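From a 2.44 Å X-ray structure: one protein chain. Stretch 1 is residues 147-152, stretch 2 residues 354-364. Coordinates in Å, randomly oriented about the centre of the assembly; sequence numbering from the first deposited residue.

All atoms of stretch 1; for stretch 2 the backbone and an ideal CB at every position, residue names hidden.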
ATOM      1  N   PHE A 147      13.860  11.749  -5.603  1.00 35.16           N
ATOM      2  CA  PHE A 147      12.533  12.100  -5.098  1.00 30.53           C
ATOM      3  C   PHE A 147      12.532  12.426  -3.605  1.00 27.40           C
ATOM      4  O   PHE A 147      12.010  11.655  -2.806  1.00 27.13           O
ATOM      5  CB  PHE A 147      11.551  10.965  -5.378  1.00 22.00           C
ATOM      6  CG  PHE A 147      11.239  10.788  -6.830  1.00 21.09           C
ATOM      7  CD1 PHE A 147      12.042   9.995  -7.631  1.00 21.14           C
ATOM      8  CD2 PHE A 147      10.142  11.417  -7.398  1.00 20.55           C
ATOM      9  CE1 PHE A 147      11.754   9.832  -8.969  1.00 24.70           C
ATOM     10  CE2 PHE A 147       9.849  11.257  -8.732  1.00 20.75           C
ATOM     11  CZ  PHE A 147      10.654  10.464  -9.521  1.00 21.55           C
ATOM     12  N   PRO A 148      13.086  13.591  -3.236  1.00 28.23           N
ATOM     13  CA  PRO A 148      13.245  13.989  -1.833  1.00 28.50           C
ATOM     14  C   PRO A 148      11.948  13.946  -1.029  1.00 26.75           C
ATOM     15  O   PRO A 148      11.979  13.549   0.134  1.00 27.97           O
ATOM     16  CB  PRO A 148      13.758  15.433  -1.932  1.00 27.72           C
ATOM     17  CG  PRO A 148      14.309  15.559  -3.296  1.00 27.19           C
ATOM     18  CD  PRO A 148      13.500  14.660  -4.161  1.00 25.56           C
ATOM     19  N   TYR A 149      10.831  14.339  -1.634  1.00 25.69           N
ATOM     20  CA  TYR A 149       9.576  14.456  -0.896  1.00 26.05           C
ATOM     21  C   TYR A 149       8.463  13.534  -1.404  1.00 27.57           C
ATOM     22  O   TYR A 149       7.281  13.802  -1.205  1.00 25.17           O
ATOM     23  CB  TYR A 149       9.117  15.917  -0.910  1.00 26.60           C
ATOM     24  CG  TYR A 149      10.033  16.784  -0.081  1.00 34.75           C
ATOM     25  CD1 TYR A 149      11.124  17.426  -0.656  1.00 28.16           C
ATOM     26  CD2 TYR A 149       9.839  16.916   1.289  1.00 29.81           C
ATOM     27  CE1 TYR A 149      11.979  18.197   0.108  1.00 29.73           C
ATOM     28  CE2 TYR A 149      10.689  17.687   2.059  1.00 31.43           C
ATOM     29  CZ  TYR A 149      11.756  18.322   1.467  1.00 31.32           C
ATOM     30  OH  TYR A 149      12.601  19.089   2.233  1.00 53.75           O
ATOM     31  N   ASN A 150       8.853  12.437  -2.040  1.00 23.87           N
ATOM     32  CA  ASN A 150       7.901  11.425  -2.486  1.00 28.24           C
ATOM     33  C   ASN A 150       8.248  10.062  -1.879  1.00 28.17           C
ATOM     34  O   ASN A 150       9.352   9.554  -2.081  1.00 23.02           O
ATOM     35  CB  ASN A 150       7.885  11.346  -4.014  1.00 21.54           C
ATOM     36  CG  ASN A 150       6.639  10.672  -4.552  1.00 39.86           C
ATOM     37  OD1 ASN A 150       6.194   9.647  -4.031  1.00 37.82           O
ATOM     38  ND2 ASN A 150       6.064  11.249  -5.602  1.00 37.59           N
ATOM     39  N   PHE A 151       7.309   9.477  -1.137  1.00 23.60           N
ATOM     40  CA  PHE A 151       7.568   8.241  -0.397  1.00 24.22           C
ATOM     41  C   PHE A 151       6.574   7.114  -0.703  1.00 26.48           C
ATOM     42  O   PHE A 151       5.518   7.026  -0.073  1.00 26.74           O
ATOM     43  CB  PHE A 151       7.553   8.514   1.115  1.00 26.42           C
ATOM     44  CG  PHE A 151       8.698   9.361   1.601  1.00 33.11           C
ATOM     45  CD1 PHE A 151       9.806   8.775   2.200  1.00 35.79           C
ATOM     46  CD2 PHE A 151       8.664  10.744   1.471  1.00 27.65           C
ATOM     47  CE1 PHE A 151      10.860   9.552   2.659  1.00 40.14           C
ATOM     48  CE2 PHE A 151       9.717  11.525   1.924  1.00 41.13           C
ATOM     49  CZ  PHE A 151      10.815  10.930   2.521  1.00 30.07           C
ATOM     50  N   PRO A 152       6.918   6.222  -1.615  1.00 22.16           N
ATOM     51  CA  PRO A 152       6.065   5.065  -1.866  1.00 26.53           C
ATOM     52  C   PRO A 152       6.371   3.978  -0.837  1.00 24.03           C
ATOM     53  O   PRO A 152       7.041   3.010  -1.110  1.00 26.64           O
ATOM     54  CB  PRO A 152       6.502   4.630  -3.246  1.00 19.98           C
ATOM     55  CG  PRO A 152       7.927   4.958  -3.280  1.00 20.28           C
ATOM     56  CD  PRO A 152       8.130   6.173  -2.433  1.00 42.29           C
ATOM     57  N   UNK A 354       7.857  20.331  10.919  1.00 59.88           N
ATOM     58  CA  UNK A 354       7.888  20.773   9.533  1.00 48.86           C
ATOM     59  C   UNK A 354       7.797  19.616   8.555  1.00 47.62           C
ATOM     60  O   UNK A 354       8.111  18.481   8.904  1.00 47.74           O
ATOM     61  CB  UNK A 354       9.165  21.573   9.267  1.00 48.86           C
ATOM     62  N   UNK A 355       7.393  19.914   7.322  1.00 46.52           N
ATOM     63  CA  UNK A 355       7.440  18.930   6.259  1.00 45.37           C
ATOM     64  C   UNK A 355       8.881  18.556   5.980  1.00 45.15           C
ATOM     65  O   UNK A 355       9.197  17.406   5.662  1.00 44.70           O
ATOM     66  CB  UNK A 355       6.761  19.457   4.993  1.00 45.37           C
ATOM     67  N   UNK A 356       9.761  19.541   6.110  1.00 45.59           N
ATOM     68  CA  UNK A 356      11.196  19.337   5.944  1.00 45.65           C
ATOM     69  C   UNK A 356      11.738  18.442   7.053  1.00 47.37           C
ATOM     70  O   UNK A 356      12.659  17.647   6.843  1.00 46.44           O
ATOM     71  CB  UNK A 356      11.933  20.678   5.934  1.00 45.65           C
ATOM     72  N   UNK A 357      11.152  18.576   8.236  1.00 47.52           N
ATOM     73  CA  UNK A 357      11.529  17.755   9.376  1.00 48.56           C
ATOM     74  C   UNK A 357      10.799  16.421   9.304  1.00 48.12           C
ATOM     75  O   UNK A 357      11.332  15.388   9.704  1.00 48.50           O
ATOM     76  CB  UNK A 357      11.220  18.472  10.692  1.00 48.56           C
ATOM     77  N   UNK A 358       9.578  16.454   8.779  1.00 47.40           N
ATOM     78  CA  UNK A 358       8.801  15.249   8.575  1.00 46.95           C
ATOM     79  C   UNK A 358       9.496  14.338   7.583  1.00 45.98           C
ATOM     80  O   UNK A 358       9.455  13.114   7.702  1.00 45.97           O
ATOM     81  CB  UNK A 358       7.390  15.590   8.093  1.00 46.95           C
ATOM     82  N   UNK A 359      10.145  14.953   6.601  1.00 47.04           N
ATOM     83  CA  UNK A 359      10.912  14.220   5.604  1.00 46.08           C
ATOM     84  C   UNK A 359      12.107  13.541   6.267  1.00 45.25           C
ATOM     85  O   UNK A 359      12.466  12.415   5.920  1.00 44.97           O
ATOM     86  CB  UNK A 359      11.375  15.153   4.483  1.00 46.08           C
ATOM     87  N   UNK A 360      12.717  14.235   7.225  1.00 46.33           N
ATOM     88  CA  UNK A 360      13.853  13.691   7.961  1.00 47.33           C
ATOM     89  C   UNK A 360      13.429  12.484   8.788  1.00 47.91           C
ATOM     90  O   UNK A 360      14.161  11.501   8.890  1.00 48.22           O
ATOM     91  CB  UNK A 360      14.471  14.761   8.863  1.00 47.33           C
ATOM     92  N   UNK A 361      12.242  12.572   9.378  1.00 48.15           N
ATOM     93  CA  UNK A 361      11.709  11.494  10.190  1.00 48.82           C
ATOM     94  C   UNK A 361      11.469  10.254   9.354  1.00 54.33           C
ATOM     95  O   UNK A 361      11.893   9.155   9.720  1.00 53.08           O
ATOM     96  CB  UNK A 361      10.412  11.929  10.875  1.00 48.82           C
ATOM     97  N   UNK A 362      10.792  10.437   8.223  1.00 46.60           N
ATOM     98  CA  UNK A 362      10.541   9.350   7.287  1.00 45.66           C
ATOM     99  C   UNK A 362      11.830   8.650   6.882  1.00 45.60           C
ATOM    100  O   UNK A 362      11.903   7.426   6.911  1.00 45.71           O
ATOM    101  CB  UNK A 362       9.821   9.878   6.045  1.00 45.66           C
ATOM    102  N   UNK A 363      12.852   9.428   6.530  1.00 45.56           N
ATOM    103  CA  UNK A 363      14.109   8.861   6.043  1.00 45.57           C
ATOM    104  C   UNK A 363      14.912   8.188   7.159  1.00 51.49           C
ATOM    105  O   UNK A 363      15.894   7.491   6.897  1.00 47.14           O
ATOM    106  CB  UNK A 363      14.954   9.955   5.387  1.00 45.57           C
ATOM    107  N   UNK A 364      14.491   8.382   8.403  1.00 47.91           N
ATOM    108  CA  UNK A 364      15.177   7.748   9.521  1.00 49.36           C
ATOM    109  C   UNK A 364      14.277   6.764  10.257  1.00 52.48           C
ATOM    110  O   UNK A 364      14.576   6.358  11.375  1.00 54.98           O
ATOM    111  CB  UNK A 364      15.689   8.812  10.494  1.00 49.36           C
TER

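Position 354 stands just before the helix, where Asn, Ser, Asp or Thr are common; stretch 1 sets no preference. It is Asn 354, at the N-cap position, although its side chain makes no capping bond.

At 355 the CB points sideways, 5.2 Å from Tyr 149 CE2; a small residue fits easily, but others are not excluded. The residue is Gly 355, whose carbonyl lies at the edge of the tyrosine ring, Gly 355 O to Tyr 149 CE2 being 3.9 Å.

Position 356 sets its CB 4.1 Å from Tyr 149 OH, beside the tyrosine hydroxyl, where a long polar or flexible chain could pass. Glu 356 does so with its aliphatic part: CG lies 3.8 Å from Tyr 149 OH, and the carboxylate runs on beyond.

Position 357 points away and leaves the choice open. Glu 357 turns back along its own helix, its OE1 accepting a hydrogen bond from Asn 354 N at 2.9 Å.

At 358 a CB would stand 3.1 Å from the carbonyl O of 354, which favours glycine, and Gly 358 is found.

At 359 the CB points toward stretch 1, 3.6 Å from Tyr 149 CE2 and 4.7 Å from both Pro 148 O and Phe 151 CZ. Aromatic surface next to a carbonyl suits a long chain with an apolar stem and a flat or cationic end; Lys, Gln or Arg are all plausible. Arg 359 uses both parts. Its CG packs 3.2 Å from Pro 148 O and 3.7 Å from Phe 151 CZ, while the guanidinium stacks on Tyr 149, planes at 26° and centres 4.5 Å apart, an off-centre cation-pi contact. Pro 148 CB meets the guanidinium edge, 3.5 Å from Arg 359 NH1.

Position 360 points away and 361 lies out of reach, so stretch 1 restricts neither and many residues would serve; they hold Trp 360 and Gly 361.

At 362 the CB points toward stretch 1 and sits 3.6 Å from Phe 151 CE1, which suits an apolar residue such as Leu, Ile or Met. Leu 362 lays CD1 over the face of the phenylalanine ring, 3.7 Å from the Phe 151 centroid, a CH-pi contact.

Position 363 points sideways, 4.9 Å from Phe 151 CE1, suiting a methylene stem with a polar end. Glu 363 places CG 3.9 Å from Phe 151 CE1, at the ring edge, and its OE1 makes a long salt bridge of 3.7 Å with Arg 359 NE.

Position 364 is clear of stretch 1, so many residues would serve; His 364 ND1 donates to Trp 360 O at 2.8 Å.

Stretch 2 (354-364) NGEEGRWGLEH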
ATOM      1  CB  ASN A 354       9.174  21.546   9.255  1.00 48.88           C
ATOM      2  CG  ASN A 354       8.939  23.016   9.120  1.00 66.64           C
ATOM      3  OD1 ASN A 354       7.805  23.478   9.211  1.00 73.69           O
ATOM      4  ND2 ASN A 354      10.009  23.773   8.911  1.00 70.44           N
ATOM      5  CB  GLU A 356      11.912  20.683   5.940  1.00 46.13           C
ATOM      6  CG  GLU A 356      13.379  20.636   5.574  1.00 60.78           C
ATOM      7  CD  GLU A 356      13.934  22.025   5.302  1.00 73.56           C
ATOM      8  OE1 GLU A 356      13.128  22.959   5.098  1.00 70.08           O
ATOM      9  OE2 GLU A 356      15.173  22.185   5.291  1.00 82.88           O
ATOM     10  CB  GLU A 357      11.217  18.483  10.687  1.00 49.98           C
ATOM     11  CG  GLU A 357      12.092  19.715  10.920  1.00 50.66           C
ATOM     12  CD  GLU A 357      11.461  20.724  11.867  1.00 51.87           C
ATOM     13  OE1 GLU A 357      10.349  20.455  12.372  1.00 52.09           O
ATOM     14  OE2 GLU A 357      12.074  21.792  12.100  1.00 52.43           O
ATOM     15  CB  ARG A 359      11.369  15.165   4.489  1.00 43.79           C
ATOM     16  CG  ARG A 359      11.759  14.485   3.194  1.00 42.84           C
ATOM     17  CD  ARG A 359      13.207  14.024   3.189  1.00 43.20           C
ATOM     18  NE  ARG A 359      14.121  15.090   3.576  1.00 50.65           N
ATOM     19  CZ  ARG A 359      14.620  15.989   2.735  1.00 49.42           C
ATOM     20  NH1 ARG A 359      14.287  15.952   1.450  1.00 50.23           N
ATOM     21  NH2 ARG A 359      15.450  16.923   3.178  1.00 50.02           N
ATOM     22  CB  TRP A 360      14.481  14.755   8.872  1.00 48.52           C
ATOM     23  CG  TRP A 360      15.772  14.302   9.495  1.00 49.62           C
ATOM     24  CD1 TRP A 360      17.031  14.537   9.025  1.00 49.75           C
ATOM     25  CD2 TRP A 360      15.926  13.514  10.683  1.00 50.86           C
ATOM     26  NE1 TRP A 360      17.961  13.952   9.853  1.00 51.01           N
ATOM     27  CE2 TRP A 360      17.308  13.319  10.878  1.00 51.71           C
ATOM     28  CE3 TRP A 360      15.030  12.959  11.607  1.00 51.47           C
ATOM     29  CZ2 TRP A 360      17.818  12.590  11.953  1.00 53.13           C
ATOM     30  CZ3 TRP A 360      15.538  12.232  12.674  1.00 52.87           C
ATOM     31  CH2 TRP A 360      16.921  12.059  12.838  1.00 53.69           C
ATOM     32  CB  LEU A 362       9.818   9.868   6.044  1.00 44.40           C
ATOM     33  CG  LEU A 362       8.325  10.141   6.217  1.00 44.36           C
ATOM     34  CD1 LEU A 362       7.827  11.042   5.116  1.00 43.39           C
ATOM     35  CD2 LEU A 362       7.554   8.831   6.225  1.00 44.31           C
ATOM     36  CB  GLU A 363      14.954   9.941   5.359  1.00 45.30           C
ATOM     37  CG  GLU A 363      14.312  10.493   4.087  1.00 46.50           C
ATOM     38  CD  GLU A 363      15.265  11.295   3.218  1.00 47.23           C
ATOM     39  OE1 GLU A 363      16.146  11.985   3.766  1.00 49.72           O
ATOM     40  OE2 GLU A 363      15.126  11.238   1.974  1.00 42.88           O
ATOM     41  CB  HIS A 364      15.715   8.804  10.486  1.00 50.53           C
ATOM     42  CG  HIS A 364      16.913   9.531   9.964  1.00 50.50           C
ATOM     43  ND1 HIS A 364      16.821  10.549   9.040  1.00 49.49           N
ATOM     44  CD2 HIS A 364      18.234   9.366  10.212  1.00 51.46           C
ATOM     45  CE1 HIS A 364      18.032  10.988   8.751  1.00 52.61           C
ATOM     46  NE2 HIS A 364      18.908  10.288   9.450  1.00 55.41           N
TER
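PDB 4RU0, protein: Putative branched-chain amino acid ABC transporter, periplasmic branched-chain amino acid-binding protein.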